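Long-range contacts in methanogen homoaconitase small subunit (PDB 2PKP), which forms, with its large-subunit partner, a hydro-lyase that interconverts homocitrate, cis-homoaconitate and homoisocitrate on the way to 2-oxosuberate: residues A[2-7]-A[115-120]; A[52-57]-A[81-86]; A[107-112]-A[130-135]; A[99-104]-A[137-142]. All blocks are in the same frame, centred on the assembly; numbering follows the deposited sequence.

Interaction 1 of 4, residues A[2-7]-A[115-120]; sequences IIKGRA and IVEIDL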
loop_
_atom_site.group_PDB
_atom_site.type_symbol
_atom_site.label_atom_id
_atom_site.label_comp_id
_atom_site.label_asym_id
_atom_site.label_seq_id
_atom_site.Cartn_x
_atom_site.Cartn_y
_atom_site.Cartn_z
ATOM N N ILE A 2 3.551 5.915 7.318
ATOM C CA ILE A 2 3.973 6.978 6.427
ATOM C C ILE A 2 3.691 6.647 4.973
ATOM O O ILE A 2 4.019 5.561 4.500
ATOM C CB ILE A 2 5.483 7.243 6.599
ATOM C CG1 ILE A 2 5.733 7.880 7.971
ATOM C CG2 ILE A 2 6.006 8.108 5.460
ATOM C CD1 ILE A 2 7.206 7.992 8.334
ATOM N N ILE A 3 3.073 7.592 4.275
ATOM C CA ILE A 3 2.770 7.432 2.860
ATOM C C ILE A 3 3.654 8.435 2.142
ATOM O O ILE A 3 3.552 9.638 2.396
ATOM C CB ILE A 3 1.291 7.753 2.558
ATOM C CG1 ILE A 3 0.389 6.707 3.221
ATOM C CG2 ILE A 3 1.059 7.787 1.047
ATOM C CD1 ILE A 3 -1.080 7.066 3.192
ATOM N N LYS A 4 4.533 7.950 1.269
ATOM C CA LYS A 4 5.434 8.831 0.537
ATOM C C LYS A 4 5.400 8.561 -0.958
ATOM O O LYS A 4 5.573 7.422 -1.403
ATOM C CB LYS A 4 6.865 8.678 1.064
ATOM C CG LYS A 4 7.902 9.537 0.359
ATOM C CD LYS A 4 9.182 9.600 1.181
ATOM C CE LYS A 4 10.252 10.442 0.509
ATOM N NZ LYS A 4 11.412 10.641 1.429
ATOM N N GLY A 5 5.176 9.620 -1.733
ATOM C CA GLY A 5 5.129 9.478 -3.177
ATOM C C GLY A 5 5.075 10.814 -3.890
ATOM O O GLY A 5 5.195 11.868 -3.262
ATOM N N ARG A 6 4.892 10.773 -5.204
ATOM C CA ARG A 6 4.826 11.991 -5.989
ATOM C C ARG A 6 3.419 12.583 -5.947
ATOM O O ARG A 6 2.424 11.864 -6.040
ATOM C CB ARG A 6 5.245 11.719 -7.441
ATOM C CG ARG A 6 5.358 12.984 -8.291
ATOM C CD ARG A 6 5.820 12.679 -9.716
ATOM N NE ARG A 6 7.159 12.093 -9.747
ATOM C CZ ARG A 6 8.256 12.702 -9.299
ATOM N NH1 ARG A 6 8.183 13.924 -8.786
ATOM N NH2 ARG A 6 9.429 12.082 -9.356
ATOM N N ALA A 7 3.354 13.901 -5.809
ATOM C CA ALA A 7 2.086 14.607 -5.744
ATOM C C ALA A 7 1.574 15.005 -7.129
ATOM O O ALA A 7 2.330 15.493 -7.961
ATOM C CB ALA A 7 2.245 15.851 -4.881
ATOM N N ILE A 115 7.547 15.788 -3.973
ATOM C CA ILE A 115 7.586 14.482 -3.333
ATOM C C ILE A 115 7.059 14.774 -1.928
ATOM O O ILE A 115 7.641 15.586 -1.202
ATOM C CB ILE A 115 9.021 13.928 -3.245
ATOM C CG1 ILE A 115 9.604 13.784 -4.656
ATOM C CG2 ILE A 115 9.015 12.583 -2.509
ATOM C CD1 ILE A 115 8.776 12.914 -5.582
ATOM N N VAL A 116 5.951 14.144 -1.555
ATOM C CA VAL A 116 5.364 14.387 -0.245
ATOM C C VAL A 116 5.412 13.157 0.638
ATOM O O VAL A 116 5.282 12.027 0.167
ATOM C CB VAL A 116 3.891 14.869 -0.354
ATOM C CG1 VAL A 116 3.834 16.186 -1.119
ATOM C CG2 VAL A 116 3.025 13.812 -1.037
ATOM N N GLU A 117 5.607 13.391 1.927
ATOM C CA GLU A 117 5.681 12.316 2.904
ATOM C C GLU A 117 4.633 12.617 3.963
ATOM O O GLU A 117 4.792 13.545 4.764
ATOM C CB GLU A 117 7.082 12.281 3.529
ATOM C CG GLU A 117 7.410 11.009 4.273
ATOM C CD GLU A 117 8.823 11.008 4.825
ATOM O OE1 GLU A 117 9.778 11.295 4.064
ATOM O OE2 GLU A 117 8.977 10.714 6.024
ATOM N N ILE A 118 3.550 11.847 3.945
ATOM C CA ILE A 118 2.464 12.026 4.897
ATOM C C ILE A 118 2.670 11.125 6.108
ATOM O O ILE A 118 2.657 9.899 5.982
ATOM C CB ILE A 118 1.109 11.663 4.263
ATOM C CG1 ILE A 118 0.891 12.484 2.988
ATOM C CG2 ILE A 118 -0.019 11.912 5.264
ATOM C CD1 ILE A 118 -0.287 11.998 2.152
ATOM N N ASP A 119 2.868 11.731 7.278
ATOM C CA ASP A 119 3.053 10.962 8.505
ATOM C C ASP A 119 1.724 11.030 9.240
ATOM O O ASP A 119 1.394 12.051 9.842
ATOM C CB ASP A 119 4.158 11.569 9.370
ATOM C CG ASP A 119 4.521 10.691 10.560
ATOM O OD1 ASP A 119 3.609 10.168 11.228
ATOM O OD2 ASP A 119 5.725 10.527 10.830
ATOM N N LEU A 120 0.962 9.943 9.177
ATOM C CA LEU A 120 -0.356 9.893 9.805
ATOM C C LEU A 120 -0.327 9.978 11.327
ATOM O O LEU A 120 -1.288 10.434 11.943
ATOM C CB LEU A 120 -1.099 8.625 9.361
ATOM C CG LEU A 120 -1.262 8.485 7.845
ATOM C CD1 LEU A 120 -1.968 7.176 7.511
ATOM C CD2 LEU A 120 -2.049 9.660 7.309
#

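Interaction 2 of 4, residues A[52-57]-A[81-86]; sequences GDVIVA and AVIAKS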
loop_
_atom_site.group_PDB
_atom_site.type_symbol
_atom_site.label_atom_id
_atom_site.label_comp_id
_atom_site.label_asym_id
_atom_site.label_seq_id
_atom_site.Cartn_x
_atom_site.Cartn_y
_atom_site.Cartn_z
ATOM N N GLY A 52 1.507 4.275 -5.041
ATOM C CA GLY A 52 2.187 4.975 -3.967
ATOM C C GLY A 52 2.100 6.484 -4.085
ATOM O O GLY A 52 2.432 7.204 -3.146
ATOM N N ASP A 53 1.664 6.970 -5.242
ATOM C CA ASP A 53 1.536 8.406 -5.450
ATOM C C ASP A 53 0.356 8.980 -4.675
ATOM O O ASP A 53 -0.440 8.246 -4.085
ATOM C CB ASP A 53 1.388 8.728 -6.937
ATOM C CG ASP A 53 2.706 8.658 -7.676
ATOM O OD1 ASP A 53 3.755 8.510 -7.013
ATOM O OD2 ASP A 53 2.693 8.768 -8.918
ATOM N N VAL A 54 0.250 10.302 -4.691
ATOM C CA VAL A 54 -0.796 10.996 -3.959
ATOM C C VAL A 54 -1.451 12.085 -4.800
ATOM O O VAL A 54 -0.775 12.825 -5.512
ATOM C CB VAL A 54 -0.196 11.643 -2.673
ATOM C CG1 VAL A 54 -1.262 12.390 -1.898
ATOM C CG2 VAL A 54 0.445 10.562 -1.807
ATOM N N ILE A 55 -2.773 12.171 -4.718
ATOM C CA ILE A 55 -3.502 13.203 -5.439
ATOM C C ILE A 55 -3.618 14.360 -4.466
ATOM O O ILE A 55 -3.948 14.167 -3.298
ATOM C CB ILE A 55 -4.925 12.754 -5.831
ATOM C CG1 ILE A 55 -4.861 11.710 -6.952
ATOM C CG2 ILE A 55 -5.739 13.971 -6.267
ATOM C CD1 ILE A 55 -6.205 11.116 -7.303
ATOM N N VAL A 56 -3.324 15.557 -4.949
ATOM C CA VAL A 56 -3.395 16.755 -4.129
ATOM C C VAL A 56 -4.352 17.724 -4.824
ATOM O O VAL A 56 -4.223 17.977 -6.023
ATOM C CB VAL A 56 -1.984 17.372 -3.977
ATOM C CG1 VAL A 56 -2.048 18.664 -3.165
ATOM C CG2 VAL A 56 -1.058 16.356 -3.304
ATOM N N ALA A 57 -5.329 18.248 -4.088
ATOM C CA ALA A 57 -6.294 19.157 -4.696
ATOM C C ALA A 57 -6.687 20.335 -3.822
ATOM O O ALA A 57 -6.273 20.445 -2.662
ATOM C CB ALA A 57 -7.541 18.386 -5.107
ATOM N N ALA A 81 -3.871 7.883 -0.490
ATOM C CA ALA A 81 -4.394 9.096 0.118
ATOM C C ALA A 81 -4.597 10.248 -0.850
ATOM O O ALA A 81 -3.959 10.335 -1.898
ATOM C CB ALA A 81 -3.469 9.546 1.259
ATOM N N VAL A 82 -5.500 11.139 -0.469
ATOM C CA VAL A 82 -5.795 12.324 -1.250
ATOM C C VAL A 82 -5.672 13.473 -0.275
ATOM O O VAL A 82 -6.257 13.438 0.808
ATOM C CB VAL A 82 -7.237 12.300 -1.803
ATOM C CG1 VAL A 82 -7.543 13.592 -2.525
ATOM C CG2 VAL A 82 -7.406 11.121 -2.734
ATOM N N ILE A 83 -4.895 14.479 -0.644
ATOM C CA ILE A 83 -4.729 15.642 0.211
ATOM C C ILE A 83 -5.497 16.794 -0.426
ATOM O O ILE A 83 -5.284 17.108 -1.596
ATOM C CB ILE A 83 -3.242 16.042 0.332
ATOM C CG1 ILE A 83 -2.411 14.842 0.794
ATOM C CG2 ILE A 83 -3.090 17.189 1.329
ATOM C CD1 ILE A 83 -0.897 15.109 0.778
ATOM N N ALA A 84 -6.391 17.417 0.332
ATOM C CA ALA A 84 -7.164 18.537 -0.199
ATOM C C ALA A 84 -7.454 19.566 0.890
ATOM O O ALA A 84 -7.277 19.285 2.081
ATOM C CB ALA A 84 -8.480 18.029 -0.807
ATOM N N LYS A 85 -7.888 20.758 0.478
ATOM C CA LYS A 85 -8.229 21.811 1.429
ATOM C C LYS A 85 -9.548 21.433 2.091
ATOM O O LYS A 85 -9.770 21.722 3.262
ATOM C CB LYS A 85 -8.370 23.162 0.725
ATOM C CG LYS A 85 -7.070 23.730 0.187
ATOM C CD LYS A 85 -7.290 25.130 -0.372
ATOM C CE LYS A 85 -6.015 25.716 -0.942
ATOM N NZ LYS A 85 -6.245 27.081 -1.491
ATOM N N SER A 86 -10.426 20.794 1.321
ATOM C CA SER A 86 -11.712 20.329 1.834
ATOM C C SER A 86 -12.261 19.239 0.915
ATOM O O SER A 86 -11.899 19.161 -0.263
ATOM C CB SER A 86 -12.715 21.484 1.965
ATOM O OG SER A 86 -12.997 22.085 0.716
#

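Interaction 3 of 4, residues A[107-112]-A[130-135]; sequences TDEIKD and KNKTIK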
loop_
_atom_site.group_PDB
_atom_site.type_symbol
_atom_site.label_atom_id
_atom_site.label_comp_id
_atom_site.label_asym_id
_atom_site.label_seq_id
_atom_site.Cartn_x
_atom_site.Cartn_y
_atom_site.Cartn_z
ATOM N N THR A 107 -3.241 22.932 0.698
ATOM C CA THR A 107 -2.541 22.448 -0.478
ATOM C C THR A 107 -1.889 23.514 -1.343
ATOM O O THR A 107 -1.267 23.185 -2.348
ATOM C CB THR A 107 -3.449 21.574 -1.351
ATOM O OG1 THR A 107 -4.594 22.326 -1.755
ATOM C CG2 THR A 107 -3.897 20.349 -0.575
ATOM N N ASP A 108 -2.036 24.786 -0.984
ATOM C CA ASP A 108 -1.363 25.827 -1.762
ATOM C C ASP A 108 0.145 25.642 -1.511
ATOM O O ASP A 108 0.979 26.103 -2.286
ATOM C CB ASP A 108 -1.775 27.240 -1.309
ATOM C CG ASP A 108 -3.221 27.581 -1.655
ATOM O OD1 ASP A 108 -3.801 26.952 -2.566
ATOM O OD2 ASP A 108 -3.775 28.502 -1.015
ATOM N N GLU A 109 0.479 24.948 -0.423
ATOM C CA GLU A 109 1.868 24.703 -0.050
ATOM C C GLU A 109 2.497 23.588 -0.870
ATOM O O GLU A 109 3.705 23.363 -0.795
ATOM C CB GLU A 109 1.968 24.329 1.436
ATOM C CG GLU A 109 1.481 25.395 2.413
ATOM C CD GLU A 109 2.385 26.625 2.476
ATOM O OE1 GLU A 109 3.485 26.599 1.892
ATOM O OE2 GLU A 109 1.996 27.617 3.126
ATOM N N ILE A 110 1.679 22.886 -1.644
ATOM C CA ILE A 110 2.161 21.774 -2.453
ATOM C C ILE A 110 2.038 22.038 -3.950
ATOM O O ILE A 110 0.999 22.503 -4.427
ATOM C CB ILE A 110 1.394 20.480 -2.110
ATOM C CG1 ILE A 110 1.472 20.217 -0.598
ATOM C CG2 ILE A 110 1.972 19.311 -2.895
ATOM C CD1 ILE A 110 0.560 19.090 -0.117
ATOM N N LYS A 111 3.103 21.728 -4.684
ATOM C CA LYS A 111 3.129 21.929 -6.126
ATOM C C LYS A 111 3.124 20.591 -6.833
ATOM O O LYS A 111 3.547 19.584 -6.267
ATOM C CB LYS A 111 4.380 22.712 -6.536
ATOM C CG LYS A 111 4.448 24.118 -5.973
ATOM C CD LYS A 111 3.310 24.971 -6.508
ATOM C CE LYS A 111 3.431 26.419 -6.037
ATOM N NZ LYS A 111 2.391 27.297 -6.662
ATOM N N ASP A 112 2.650 20.585 -8.075
ATOM C CA ASP A 112 2.600 19.360 -8.855
ATOM C C ASP A 112 4.013 18.815 -8.971
ATOM O O ASP A 112 4.958 19.578 -9.173
ATOM C CB ASP A 112 2.035 19.634 -10.250
ATOM C CG ASP A 112 1.799 18.365 -11.035
ATOM O OD1 ASP A 112 1.003 17.521 -10.574
ATOM O OD2 ASP A 112 2.415 18.205 -12.111
ATOM N N LYS A 130 11.148 20.506 -1.017
ATOM C CA LYS A 130 10.998 21.936 -0.751
ATOM C C LYS A 130 11.453 22.335 0.656
ATOM O O LYS A 130 11.262 23.473 1.082
ATOM C CB LYS A 130 9.537 22.358 -0.955
ATOM C CG LYS A 130 9.035 22.280 -2.398
ATOM C CD LYS A 130 9.790 23.250 -3.305
ATOM C CE LYS A 130 8.941 23.704 -4.500
ATOM N NZ LYS A 130 8.535 22.600 -5.411
ATOM N N ASN A 131 12.054 21.393 1.375
ATOM C CA ASN A 131 12.528 21.648 2.728
ATOM C C ASN A 131 11.501 22.324 3.629
ATOM O O ASN A 131 11.783 23.337 4.269
ATOM C CB ASN A 131 13.811 22.483 2.704
ATOM C CG ASN A 131 14.995 21.695 2.207
ATOM O OD1 ASN A 131 15.169 20.529 2.568
ATOM N ND2 ASN A 131 15.821 22.323 1.380
ATOM N N LYS A 132 10.300 21.764 3.666
ATOM C CA LYS A 132 9.263 22.297 4.523
ATOM C C LYS A 132 8.251 21.221 4.888
ATOM O O LYS A 132 8.083 20.229 4.178
ATOM C CB LYS A 132 8.563 23.492 3.870
ATOM C CG LYS A 132 7.842 23.219 2.566
ATOM C CD LYS A 132 7.081 24.481 2.147
ATOM C CE LYS A 132 6.313 24.295 0.859
ATOM N NZ LYS A 132 5.563 25.537 0.520
ATOM N N THR A 133 7.594 21.430 6.019
ATOM C CA THR A 133 6.600 20.505 6.525
ATOM C C THR A 133 5.365 21.310 6.893
ATOM O O THR A 133 5.479 22.399 7.454
ATOM C CB THR A 133 7.136 19.796 7.774
ATOM O OG1 THR A 133 8.358 19.133 7.438
ATOM C CG2 THR A 133 6.129 18.772 8.305
ATOM N N ILE A 134 4.188 20.796 6.554
ATOM C CA ILE A 134 2.953 21.487 6.889
ATOM C C ILE A 134 2.066 20.572 7.716
ATOM O O ILE A 134 2.169 19.346 7.632
ATOM C CB ILE A 134 2.175 21.939 5.626
ATOM C CG1 ILE A 134 1.695 20.719 4.834
ATOM C CG2 ILE A 134 3.069 22.817 4.746
ATOM C CD1 ILE A 134 0.943 21.077 3.545
ATOM N N LYS A 135 1.211 21.166 8.540
ATOM C CA LYS A 135 0.306 20.370 9.350
ATOM C C LYS A 135 -0.857 19.907 8.486
ATOM O O LYS A 135 -1.189 20.538 7.480
ATOM C CB LYS A 135 -0.247 21.187 10.523
ATOM C CG LYS A 135 0.781 21.508 11.595
ATOM C CD LYS A 135 0.131 22.180 12.789
ATOM C CE LYS A 135 1.139 22.448 13.894
ATOM N NZ LYS A 135 0.509 23.226 14.993
#

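Interaction 4 of 4, residues A[99-104]-A[137-142]; sequences GLIPII and ETPKGL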
loop_
_atom_site.group_PDB
_atom_site.type_symbol
_atom_site.label_atom_id
_atom_site.label_comp_id
_atom_site.label_asym_id
_atom_site.label_seq_id
_atom_site.Cartn_x
_atom_site.Cartn_y
_atom_site.Cartn_z
ATOM N N GLY A 99 -11.247 2.460 2.225
ATOM C CA GLY A 99 -9.871 2.497 2.698
ATOM C C GLY A 99 -8.992 3.575 2.075
ATOM O O GLY A 99 -7.768 3.517 2.178
ATOM N N LEU A 100 -9.608 4.551 1.417
ATOM C CA LEU A 100 -8.857 5.648 0.799
ATOM C C LEU A 100 -8.801 6.763 1.837
ATOM O O LEU A 100 -9.836 7.233 2.301
ATOM C CB LEU A 100 -9.574 6.136 -0.468
ATOM C CG LEU A 100 -8.951 7.296 -1.246
ATOM C CD1 LEU A 100 -7.538 6.927 -1.689
ATOM C CD2 LEU A 100 -9.831 7.633 -2.451
ATOM N N ILE A 101 -7.596 7.195 2.191
ATOM C CA ILE A 101 -7.429 8.221 3.219
ATOM C C ILE A 101 -7.547 9.679 2.780
ATOM O O ILE A 101 -6.732 10.185 2.008
ATOM C CB ILE A 101 -6.070 8.056 3.936
ATOM C CG1 ILE A 101 -5.942 6.631 4.478
ATOM C CG2 ILE A 101 -5.958 9.061 5.082
ATOM C CD1 ILE A 101 -4.525 6.262 4.901
ATOM N N PRO A 102 -8.566 10.381 3.284
ATOM C CA PRO A 102 -8.758 11.786 2.933
ATOM C C PRO A 102 -8.000 12.615 3.969
ATOM O O PRO A 102 -8.263 12.514 5.172
ATOM C CB PRO A 102 -10.270 11.984 3.052
ATOM C CG PRO A 102 -10.833 10.591 3.382
ATOM C CD PRO A 102 -9.706 9.892 4.068
ATOM N N ILE A 103 -7.058 13.422 3.503
ATOM C CA ILE A 103 -6.263 14.261 4.386
ATOM C C ILE A 103 -6.523 15.738 4.084
ATOM O O ILE A 103 -6.511 16.147 2.925
ATOM C CB ILE A 103 -4.772 13.935 4.206
ATOM C CG1 ILE A 103 -4.512 12.508 4.701
ATOM C CG2 ILE A 103 -3.909 14.950 4.943
ATOM C CD1 ILE A 103 -3.187 11.960 4.298
ATOM N N ILE A 104 -6.778 16.525 5.126
ATOM C CA ILE A 104 -7.032 17.959 4.968
ATOM C C ILE A 104 -5.772 18.768 5.267
ATOM O O ILE A 104 -5.110 18.536 6.274
ATOM C CB ILE A 104 -8.165 18.427 5.913
ATOM C CG1 ILE A 104 -9.478 17.759 5.500
ATOM C CG2 ILE A 104 -8.304 19.963 5.872
ATOM C CD1 ILE A 104 -10.653 18.102 6.405
ATOM N N GLU A 137 -4.766 17.370 8.821
ATOM C CA GLU A 137 -5.738 16.787 9.717
ATOM C C GLU A 137 -6.165 15.466 9.110
ATOM O O GLU A 137 -6.640 15.417 7.967
ATOM C CB GLU A 137 -6.943 17.712 9.881
ATOM C CG GLU A 137 -8.141 17.034 10.532
ATOM C CD GLU A 137 -9.214 18.018 10.955
ATOM O OE1 GLU A 137 -9.560 18.903 10.145
ATOM O OE2 GLU A 137 -9.717 17.899 12.097
ATOM N N THR A 138 -5.969 14.395 9.869
ATOM C CA THR A 138 -6.329 13.064 9.419
ATOM C C THR A 138 -7.658 12.662 10.056
ATOM O O THR A 138 -8.116 13.290 11.009
ATOM C CB THR A 138 -5.261 12.046 9.831
ATOM O OG1 THR A 138 -5.195 11.986 11.259
ATOM C CG2 THR A 138 -3.893 12.460 9.287
ATOM N N PRO A 139 -8.296 11.607 9.531
ATOM C CA PRO A 139 -9.574 11.156 10.086
ATOM C C PRO A 139 -9.421 10.666 11.533
ATOM O O PRO A 139 -8.371 10.149 11.921
ATOM C CB PRO A 139 -9.983 10.031 9.133
ATOM C CG PRO A 139 -9.332 10.420 7.837
ATOM C CD PRO A 139 -7.970 10.867 8.298
ATOM N N LYS A 140 -10.474 10.838 12.321
ATOM C CA LYS A 140 -10.474 10.419 13.718
ATOM C C LYS A 140 -11.663 9.501 13.983
ATOM O O LYS A 140 -12.412 9.152 13.069
ATOM C CB LYS A 140 -10.598 11.638 14.635
ATOM C CG LYS A 140 -9.502 12.674 14.490
ATOM C CD LYS A 140 -8.176 12.158 15.001
ATOM C CE LYS A 140 -7.147 13.271 15.013
ATOM N NZ LYS A 140 -7.026 13.894 13.668
ATOM N N GLY A 141 -11.829 9.125 15.248
ATOM C CA GLY A 141 -12.938 8.281 15.656
ATOM C C GLY A 141 -13.260 7.065 14.809
ATOM O O GLY A 141 -12.370 6.337 14.371
ATOM N N LEU A 142 -14.549 6.840 14.585
ATOM C CA LEU A 142 -15.003 5.696 13.801
ATOM C C LEU A 142 -14.346 5.629 12.424
ATOM O O LEU A 142 -13.896 4.566 11.987
ATOM C CB LEU A 142 -16.526 5.739 13.653
ATOM C CG LEU A 142 -17.152 4.573 12.884
ATOM C CD1 LEU A 142 -16.768 3.256 13.549
ATOM C CD2 LEU A 142 -18.663 4.748 12.839
HETATM O O HOH W 1 -8.981 14.197 7.152
#

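Interaction 1 of 4, residues A[2-7]-A[115-120]
I3 and I118 form a hydrogen-bonded pair in the antiparallel pairing of strands 2-9 and 115-119, a join at the middle of the mixed sheet in this aconitase-type swivel subunit. Four backbone bonds carry it, two between I3 and I118 and two between G5 and V116; the shortest runs from I118 N to I3 O, 2.7 Å. Between them, CA-H groups lean on carbonyls, as where K4 CA lies 3.2 Å from V116 O.

The apolar face holds I3, V116 and I118. I3 CB and I118 CB are 4.3 Å apart, and strands 81-84 and 101-104 pack onto the two isoleucines.

The other face carries the charges. K4 has CG anti to the backbone N (chi1 179°) and an extended chain; its NZ meets E117 OE1 at 3.2 Å on the anti side of the carboxylate. E117 OE2 makes a salt bridge to K4 of the second subunit, and the reciprocal pair forms too. An alanine at E117, in both subunits alike, would probably leave both lysines without these carboxylates and open a gap beside I2, whose CG2 touches E117 CG at 3.4 Å. I115 CD1 sits over one face of the R6 guanidinium, 3.4 Å from NH1.

Interaction 2 of 4, residues A[52-57]-A[81-86]
V54 and I83 meet obliquely in the core of a beta-alpha-beta unit: strand 54-57, helix 68-75 and strand 81-84 form a crossover whose two strands run parallel, 17° apart. V54 turns CG1 anti to its backbone N (chi1 179°), and this methyl does the touching. It lies 3.8 Å from I83 CG1, with I83 CD1 at a like distance, and is also 3.4 Å from the carbonyl oxygen A81 O. The isoleucine thus lays the outer part of its chain across a single valine methyl, while I118 of strand 115-119 packs against I83 as well.

I55 and V82 behave differently. They lie side by side and point the same way, toward helix 68-75, where I74 touches both. Their meeting is branch to branch, I55 CG2 to V82 CG1 at 4.2 Å, and V82 CG1 also rests near the carbonyl of I55. On the face that carries I83, V56 presents CG2 to I83 CB at 4.3 Å; strand 2-9 packs against this same valine through A7.

Between the two apolar faces the backbones are joined by two bonds, both close to straight. I83 is held through both its N-H and its C=O: the N-H reaches I55 O at 2.8 Å, with 165° at the hydrogen, and the carbonyl oxygen I83 O accepts from A57 N at 2.7 Å.

Interaction 3 of 4, residues A[107-112]-A[130-135]
E109 and K132 make the main polar tie between the loop 107-112 and strand 132-135. The lysine ammonium reaches the glutamate carboxylate in a salt bridge, K132 NZ to E109 OE1 at 2.7 Å, meeting that oxygen nearly along its C-O axis. A second, weak hydrogen bond runs from K132 NZ to the backbone oxygen E109 O at 3.1 Å, so one ammonium group meets both the carboxylate and, weakly, the backbone carbonyl of E109. K132 gets there as a straight rod: beyond CG its chain is fully extended. E109 instead bends at chi2 (-70°), which turns CD off the line of the stem that packs on I134.

A methionine in place of K132 would probably leave the E109 carboxylate without its mate on this strand and the glutamate side chain freer to turn.

The apolar part is carried by I134. Its CG2 packs on the aliphatic stem of E109, 3.8 Å from CB, and its CD1 meets I110 CD1 at 4.2 Å, the two isoleucines crossing at about a right angle. K130 NZ comes within 4.3 Å of K111 CB, but its charged partner is D114.

The loop, opened by a 3-10 turn at 107-109, links strands 101-104 and 115-119. I110 also touches V56 of strand 54-57 and I127 of strand 124-127, so the loop packs on both of these strands as well as on 132-135.

Interaction 4 of 4, residues A[99-104]-A[137-142]
Strand 101-104, an outermost strand of the sheet within this chain, is met here by the connection that leaves strand 132-135 and leads into helix 141-148. The meeting is a single antiparallel bridge, I104 with E137, followed by a proline contact. I104 N donates to E137 O at 3.1 Å, very nearly straight at 174°, and E137 N returns a bond to I104 O at 2.8 Å. The two side chains then lie alongside each other and point the same way, I104 CD1 coming within 4.0 Å of E137 OE1. E137 holds its CG anti to the backbone N (chi1 166°), and the rest of the chain is extended.

Two residues back along the strand, a water takes over from direct pairing. It donates to both carbonyls, P102 O at 2.7 Å and E137 O at 2.8 Å, two acceptors that cannot bond each other and are joined through the water. E137 O therefore accepts twice, from I104 N and from the water.

P139 supplies the apolar side. Its CG lies 3.8 Å from P102 CD, and P139 CD also touches I101 CG2 at 4.2 Å. Y92 of helix 89-98 packs against both prolines. Farther out, K140 NZ bonds T138 O, and its charge pairs with E123.

A proline has no N-H to give, so P139 cannot carry the pairing on through its own nitrogen; with P139 CD 3.5 Å from P102 O, ring carbons and a bridging water meet the P102 carbonyl instead.

Interactions 1, 2 and 4 follow one another across the same sheet: strand 2-9 of interaction 1 neighbours strand 54-57 of interaction 2, and strand 81-84 of interaction 2 neighbours strand 101-104 of interaction 4. Interaction 2 is buried and almost wholly apolar beyond its backbone bonds. Interaction 1 is two-sided, with I118 packed on I83 and I103 while its charged face reaches the second subunit. Interaction 4 is also largely buried but relies on prolines and a water where strand pairing stops. Interaction 3, on the surface, depends on a side-chain salt bridge without strand pairing; D108 and T107 tie its loop to K85 and A57 of interaction 2.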